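Local coordinates for ankyrin repeat family protein (Enterococcus faecalis, PDB 3HRA), which is of unknown function but is built from ankyrin repeats and probably serves, like many proteins of that family, as a scaffold for binding partner proteins, at residues N66-I71 with P75-G80; G83-L88 with V122-E127. All coordinates share one frame; numbering follows the deposited sequence.

Contact 1: N66-I71 with P75-G80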
loop_
_atom_site.group_PDB
_atom_site.type_symbol
_atom_site.label_atom_id
_atom_site.label_comp_id
_atom_site.label_asym_id
_atom_site.label_seq_id
_atom_site.Cartn_x
_atom_site.Cartn_y
_atom_site.Cartn_z
ATOM N N ASN A 66 -11.183 -1.066 -3.118
ATOM C CA ASN A 66 -11.138 0.267 -2.512
ATOM C C ASN A 66 -12.056 0.440 -1.290
ATOM O O ASN A 66 -12.190 1.537 -0.768
ATOM C CB ASN A 66 -11.473 1.338 -3.569
ATOM C CG ASN A 66 -10.506 1.317 -4.730
ATOM O OD1 ASN A 66 -9.317 1.486 -4.540
ATOM N ND2 ASN A 66 -11.019 1.097 -5.949
ATOM N N LEU A 67 -12.678 -0.636 -0.834
ATOM C CA LEU A 67 -13.640 -0.529 0.268
ATOM C C LEU A 67 -12.868 -0.465 1.582
ATOM O O LEU A 67 -12.279 -1.457 2.012
ATOM C CB LEU A 67 -14.610 -1.721 0.249
ATOM C CG LEU A 67 -15.911 -1.571 1.067
ATOM C CD1 LEU A 67 -16.932 -2.645 0.720
ATOM C CD2 LEU A 67 -15.667 -1.567 2.573
ATOM N N GLN A 68 -12.885 0.706 2.218
ATOM C CA GLN A 68 -12.074 0.949 3.412
ATOM C C GLN A 68 -12.694 0.416 4.699
ATOM O O GLN A 68 -13.907 0.543 4.926
ATOM C CB GLN A 68 -11.796 2.446 3.579
ATOM C CG GLN A 68 -10.970 3.030 2.474
ATOM C CD GLN A 68 -10.953 4.547 2.495
ATOM O OE1 GLN A 68 -9.942 5.166 2.844
ATOM N NE2 GLN A 68 -12.066 5.151 2.126
ATOM N N ASN A 69 -11.851 -0.161 5.556
ATOM C CA ASN A 69 -12.318 -0.577 6.872
ATOM C C ASN A 69 -12.352 0.577 7.871
ATOM O O ASN A 69 -12.158 1.732 7.505
ATOM C CB ASN A 69 -11.503 -1.754 7.409
ATOM C CG ASN A 69 -10.061 -1.389 7.714
ATOM O OD1 ASN A 69 -9.706 -0.222 7.836
ATOM N ND2 ASN A 69 -9.222 -2.403 7.852
ATOM N N SER A 70 -12.585 0.256 9.138
ATOM C CA SER A 70 -12.769 1.274 10.169
ATOM C C SER A 70 -11.535 2.110 10.485
ATOM O O SER A 70 -11.647 3.145 11.140
ATOM C CB SER A 70 -13.319 0.649 11.446
ATOM O OG SER A 70 -14.648 0.215 11.225
ATOM N N ILE A 71 -10.357 1.681 10.043
ATOM C CA ILE A 71 -9.188 2.553 10.162
ATOM C C ILE A 71 -8.709 3.109 8.818
ATOM O O ILE A 71 -7.548 3.493 8.668
ATOM C CB ILE A 71 -8.027 1.922 10.972
ATOM C CG1 ILE A 71 -7.366 0.767 10.215
ATOM C CG2 ILE A 71 -8.511 1.497 12.366
ATOM C CD1 ILE A 71 -6.124 0.258 10.912
ATOM N N PRO A 75 -8.381 -2.816 0.882
ATOM C CA PRO A 75 -7.466 -3.897 0.470
ATOM C C PRO A 75 -6.257 -3.356 -0.326
ATOM O O PRO A 75 -5.120 -3.780 -0.094
ATOM C CB PRO A 75 -8.358 -4.791 -0.407
ATOM C CG PRO A 75 -9.765 -4.604 0.195
ATOM C CD PRO A 75 -9.797 -3.125 0.576
ATOM N N TYR A 76 -6.506 -2.420 -1.243
ATOM C CA TYR A 76 -5.440 -1.797 -2.028
ATOM C C TYR A 76 -4.426 -1.026 -1.168
ATOM O O TYR A 76 -3.220 -1.210 -1.298
ATOM C CB TYR A 76 -6.047 -0.867 -3.082
ATOM C CG TYR A 76 -5.023 -0.096 -3.873
ATOM C CD1 TYR A 76 -4.243 -0.731 -4.841
ATOM C CD2 TYR A 76 -4.839 1.263 -3.666
ATOM C CE1 TYR A 76 -3.283 -0.020 -5.571
ATOM C CE2 TYR A 76 -3.883 1.976 -4.386
ATOM C CZ TYR A 76 -3.111 1.324 -5.332
ATOM O OH TYR A 76 -2.181 2.028 -6.063
ATOM N N LEU A 77 -4.924 -0.152 -0.300
ATOM C CA LEU A 77 -4.048 0.656 0.529
ATOM C C LEU A 77 -3.204 -0.225 1.441
ATOM O O LEU A 77 -2.024 0.054 1.655
ATOM C CB LEU A 77 -4.872 1.657 1.342
ATOM C CG LEU A 77 -5.348 2.903 0.580
ATOM C CD1 LEU A 77 -6.429 3.655 1.353
ATOM C CD2 LEU A 77 -4.170 3.830 0.232
ATOM N N TYR A 78 -3.814 -1.285 1.970
ATOM C CA TYR A 78 -3.126 -2.183 2.880
ATOM C C TYR A 78 -2.092 -3.032 2.127
ATOM O O TYR A 78 -0.943 -3.165 2.559
ATOM C CB TYR A 78 -4.128 -3.063 3.634
ATOM C CG TYR A 78 -3.493 -3.797 4.792
ATOM C CD1 TYR A 78 -3.468 -3.235 6.060
ATOM C CD2 TYR A 78 -2.874 -5.029 4.600
ATOM C CE1 TYR A 78 -2.871 -3.895 7.123
ATOM C CE2 TYR A 78 -2.266 -5.703 5.667
ATOM C CZ TYR A 78 -2.271 -5.131 6.917
ATOM O OH TYR A 78 -1.669 -5.794 7.967
ATOM N N ALA A 79 -2.487 -3.587 0.987
ATOM C CA ALA A 79 -1.547 -4.382 0.186
ATOM C C ALA A 79 -0.282 -3.582 -0.174
ATOM O O ALA A 79 0.833 -4.094 -0.093
ATOM C CB ALA A 79 -2.228 -4.904 -1.063
ATOM N N GLY A 80 -0.467 -2.325 -0.574
ATOM C CA GLY A 80 0.646 -1.455 -0.913
ATOM C C GLY A 80 1.530 -1.141 0.272
ATOM O O GLY A 80 2.749 -1.328 0.219
#
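The ring of Pro75 meets the backbone of Leu67 at the tight end of this contact: Pro75 CD lies 3.3 Å from Leu67 O, and the same CD is 4.1 Å from Leu67 N. Next to it, Asn66 comes within 4.3 Å of Tyr76, measured from OD1 to CB. Here the asparagine only brushes the methylene. Its amide is engaged with a later loop, OD1 accepting from Asp98 N and ND2 donating to Thr96 O, and this double grip fixes its rotation. The first torsion of Tyr76, with CG anti to the backbone N (chi1 176°), helps carry the ring away from Asn66, and the hydroxyl bonds to Glu131. Towards the more exposed side the packing thins: Gln68 and Leu77 meet merely as side chains slanting across one another. Further along, 66-71 leaves the helix, and Asn69 OD1 accepts from Ile71 N (3.0 Å, the donor 48° out of the carbonyl plane) in an Asx turn and also from Asp73 N. No hydrogen bond spans the two segments. A long loop folded back against the first turn of the helix that follows it belongs to the ankyrin repeat fold, in which such loops project from the stacked helices.

Contact 2: G83-L88 with V122-E127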
loop_
_atom_site.group_PDB
_atom_site.type_symbol
_atom_site.label_atom_id
_atom_site.label_comp_id
_atom_site.label_asym_id
_atom_site.label_seq_id
_atom_site.Cartn_x
_atom_site.Cartn_y
_atom_site.Cartn_z
ATOM N N GLY A 83 3.492 -4.532 1.936
ATOM C CA GLY A 83 4.410 -5.387 1.198
ATOM C C GLY A 83 3.803 -6.669 0.654
ATOM O O GLY A 83 4.513 -7.645 0.415
ATOM N N ARG A 84 2.486 -6.682 0.466
ATOM C CA ARG A 84 1.811 -7.830 -0.159
ATOM C C ARG A 84 1.965 -7.713 -1.663
ATOM O O ARG A 84 1.025 -7.381 -2.378
ATOM C CB ARG A 84 0.323 -7.843 0.213
ATOM C CG ARG A 84 0.042 -7.698 1.708
ATOM C CD ARG A 84 0.369 -8.969 2.479
ATOM N NE ARG A 84 -0.137 -8.916 3.859
ATOM C CZ ARG A 84 0.600 -8.646 4.929
ATOM N NH1 ARG A 84 1.898 -8.384 4.803
ATOM N NH2 ARG A 84 0.038 -8.626 6.134
ATOM N N THR A 85 3.161 -8.017 -2.144
ATOM C CA THR A 85 3.547 -7.735 -3.523
ATOM C C THR A 85 2.745 -8.480 -4.582
ATOM O O THR A 85 2.326 -7.890 -5.573
ATOM C CB THR A 85 5.034 -8.056 -3.713
ATOM O OG1 THR A 85 5.766 -7.478 -2.628
ATOM C CG2 THR A 85 5.546 -7.497 -5.046
ATOM N N GLU A 86 2.578 -9.783 -4.392
ATOM C CA GLU A 86 1.819 -10.611 -5.323
ATOM C C GLU A 86 0.377 -10.115 -5.458
ATOM O O GLU A 86 -0.149 -10.003 -6.565
ATOM C CB GLU A 86 1.854 -12.067 -4.844
ATOM C CG GLU A 86 3.303 -12.593 -4.683
ATOM C CD GLU A 86 3.892 -12.537 -3.234
ATOM O OE1 GLU A 86 3.616 -11.607 -2.397
ATOM O OE2 GLU A 86 4.691 -13.463 -2.944
ATOM N N ILE A 87 -0.264 -9.828 -4.324
ATOM C CA ILE A 87 -1.637 -9.336 -4.353
ATOM C C ILE A 87 -1.720 -7.959 -5.018
ATOM O O ILE A 87 -2.610 -7.718 -5.824
ATOM C CB ILE A 87 -2.268 -9.314 -2.947
ATOM C CG1 ILE A 87 -2.416 -10.744 -2.423
ATOM C CG2 ILE A 87 -3.622 -8.605 -2.970
ATOM C CD1 ILE A 87 -2.847 -10.804 -0.952
ATOM N N LEU A 88 -0.765 -7.077 -4.703
ATOM C CA LEU A 88 -0.702 -5.743 -5.293
ATOM C C LEU A 88 -0.539 -5.812 -6.804
ATOM O O LEU A 88 -1.237 -5.112 -7.540
ATOM C CB LEU A 88 0.448 -4.930 -4.690
ATOM C CG LEU A 88 0.599 -3.515 -5.235
ATOM C CD1 LEU A 88 -0.673 -2.702 -4.996
ATOM C CD2 LEU A 88 1.819 -2.832 -4.595
ATOM N N VAL A 122 7.233 -0.451 -4.058
ATOM C CA VAL A 122 7.548 0.858 -4.615
ATOM C C VAL A 122 7.728 0.786 -6.133
ATOM O O VAL A 122 7.173 1.603 -6.869
ATOM C CB VAL A 122 8.801 1.451 -3.959
ATOM C CG1 VAL A 122 9.173 2.759 -4.636
ATOM C CG2 VAL A 122 8.553 1.632 -2.456
ATOM N N LYS A 123 8.500 -0.195 -6.586
ATOM C CA LYS A 123 8.784 -0.368 -8.012
ATOM C C LYS A 123 7.507 -0.596 -8.768
ATOM O O LYS A 123 7.271 0.019 -9.809
ATOM C CB LYS A 123 9.708 -1.562 -8.238
ATOM C CG LYS A 123 11.116 -1.370 -7.744
ATOM C CD LYS A 123 11.915 -2.675 -7.844
ATOM C CE LYS A 123 13.307 -2.518 -7.210
ATOM N NZ LYS A 123 13.869 -3.810 -6.691
ATOM N N LEU A 124 6.678 -1.488 -8.230
ATOM C CA LEU A 124 5.392 -1.810 -8.822
ATOM C C LEU A 124 4.522 -0.558 -8.982
ATOM O O LEU A 124 3.958 -0.307 -10.057
ATOM C CB LEU A 124 4.683 -2.818 -7.923
ATOM C CG LEU A 124 4.156 -4.121 -8.498
ATOM C CD1 LEU A 124 5.157 -4.747 -9.438
ATOM C CD2 LEU A 124 3.826 -5.059 -7.332
ATOM N N LEU A 125 4.414 0.231 -7.915
ATOM C CA LEU A 125 3.573 1.418 -7.948
ATOM C C LEU A 125 4.141 2.481 -8.896
ATOM O O LEU A 125 3.382 3.153 -9.605
ATOM C CB LEU A 125 3.371 1.980 -6.542
ATOM C CG LEU A 125 2.587 1.057 -5.595
ATOM C CD1 LEU A 125 2.839 1.467 -4.152
ATOM C CD2 LEU A 125 1.086 1.063 -5.908
ATOM N N LEU A 126 5.464 2.629 -8.908
ATOM C CA LEU A 126 6.089 3.565 -9.840
ATOM C C LEU A 126 5.864 3.145 -11.313
ATOM O O LEU A 126 5.518 3.981 -12.152
ATOM C CB LEU A 126 7.576 3.748 -9.525
ATOM C CG LEU A 126 7.895 4.439 -8.188
ATOM C CD1 LEU A 126 9.391 4.466 -7.926
ATOM C CD2 LEU A 126 7.330 5.848 -8.154
ATOM N N GLU A 127 6.032 1.855 -11.611
ATOM C CA GLU A 127 5.884 1.343 -12.979
ATOM C C GLU A 127 4.453 1.420 -13.498
ATOM O O GLU A 127 4.222 1.903 -14.608
ATOM C CB GLU A 127 6.397 -0.107 -13.096
ATOM C CG GLU A 127 7.881 -0.275 -12.800
ATOM C CD GLU A 127 8.358 -1.721 -12.923
ATOM O OE1 GLU A 127 7.526 -2.615 -13.231
ATOM O OE2 GLU A 127 9.567 -1.959 -12.709
#
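Thr85 and Leu88, one turn apart on helix 85-94, receive Leu124 and Leu125 of helix 119-128 in a van der Waals contact, mostly between methyl groups, with no hydrogen bond between the segments. Val122, where the second segment begins, points away from 83-88 and packs on Leu110, Ala113 and Leu163. Leu124 makes most of the contact through its CD2 methyl. This methyl rests 3.7 Å from Thr85 O and 3.8 Å from Thr85 CG2, and it also reaches Leu88, with 4.1 Å from Leu124 CD2 to Leu88 CD2. The chi1 of Leu124, -127°, is far from a staggered value, which suggests some strain or mobility in this partly exposed side chain. Thr85 offers its methyl rather than its hydroxyl because CG2 stands anti to the backbone N, while OG1 is hydrogen-bonded to Asn121 OD1, just ahead of the segment. Leu88 and Leu124 run alongside each other but point opposite ways, whereas the Leu125 side chain lies nearly perpendicular to that of Leu88, its CG 4.1 Å from Leu88 CD2. Helix 119-128 thus lies between two helices of the ankyrin stack, 85-94 and 155-166, with helix 110-115 packed against Val122, Leu125 and Leu126 and helix 75-81 reaching the buried Leu88 and Leu125 through Tyr76.

How the contacts relate
Followed from the N terminus, the chain makes the two contacts in series, neither enclosing the other. Contact 1 closes a short loop, with three residues between its segments, and seats the loop after helix 52-60 on the start of helix 75-81. Contact 2 opens soon afterwards, on helix 85-94, and closes a much longer excursion that passes through helix 110-115 and joins helix 119-128. Their centres are 14 Å apart, yet they touch: Ala79 O and Arg84 N, 3.1 Å apart, probably share a hydrogen bond across the turn between helix 75-81 and helix 85-94, and Tyr76 CE1 packs 3.8 Å from Leu88 CD1. Contact 1 thus ties the projecting loop to helix 75-81, and contact 2 ties helix 85-94 to helix 119-128.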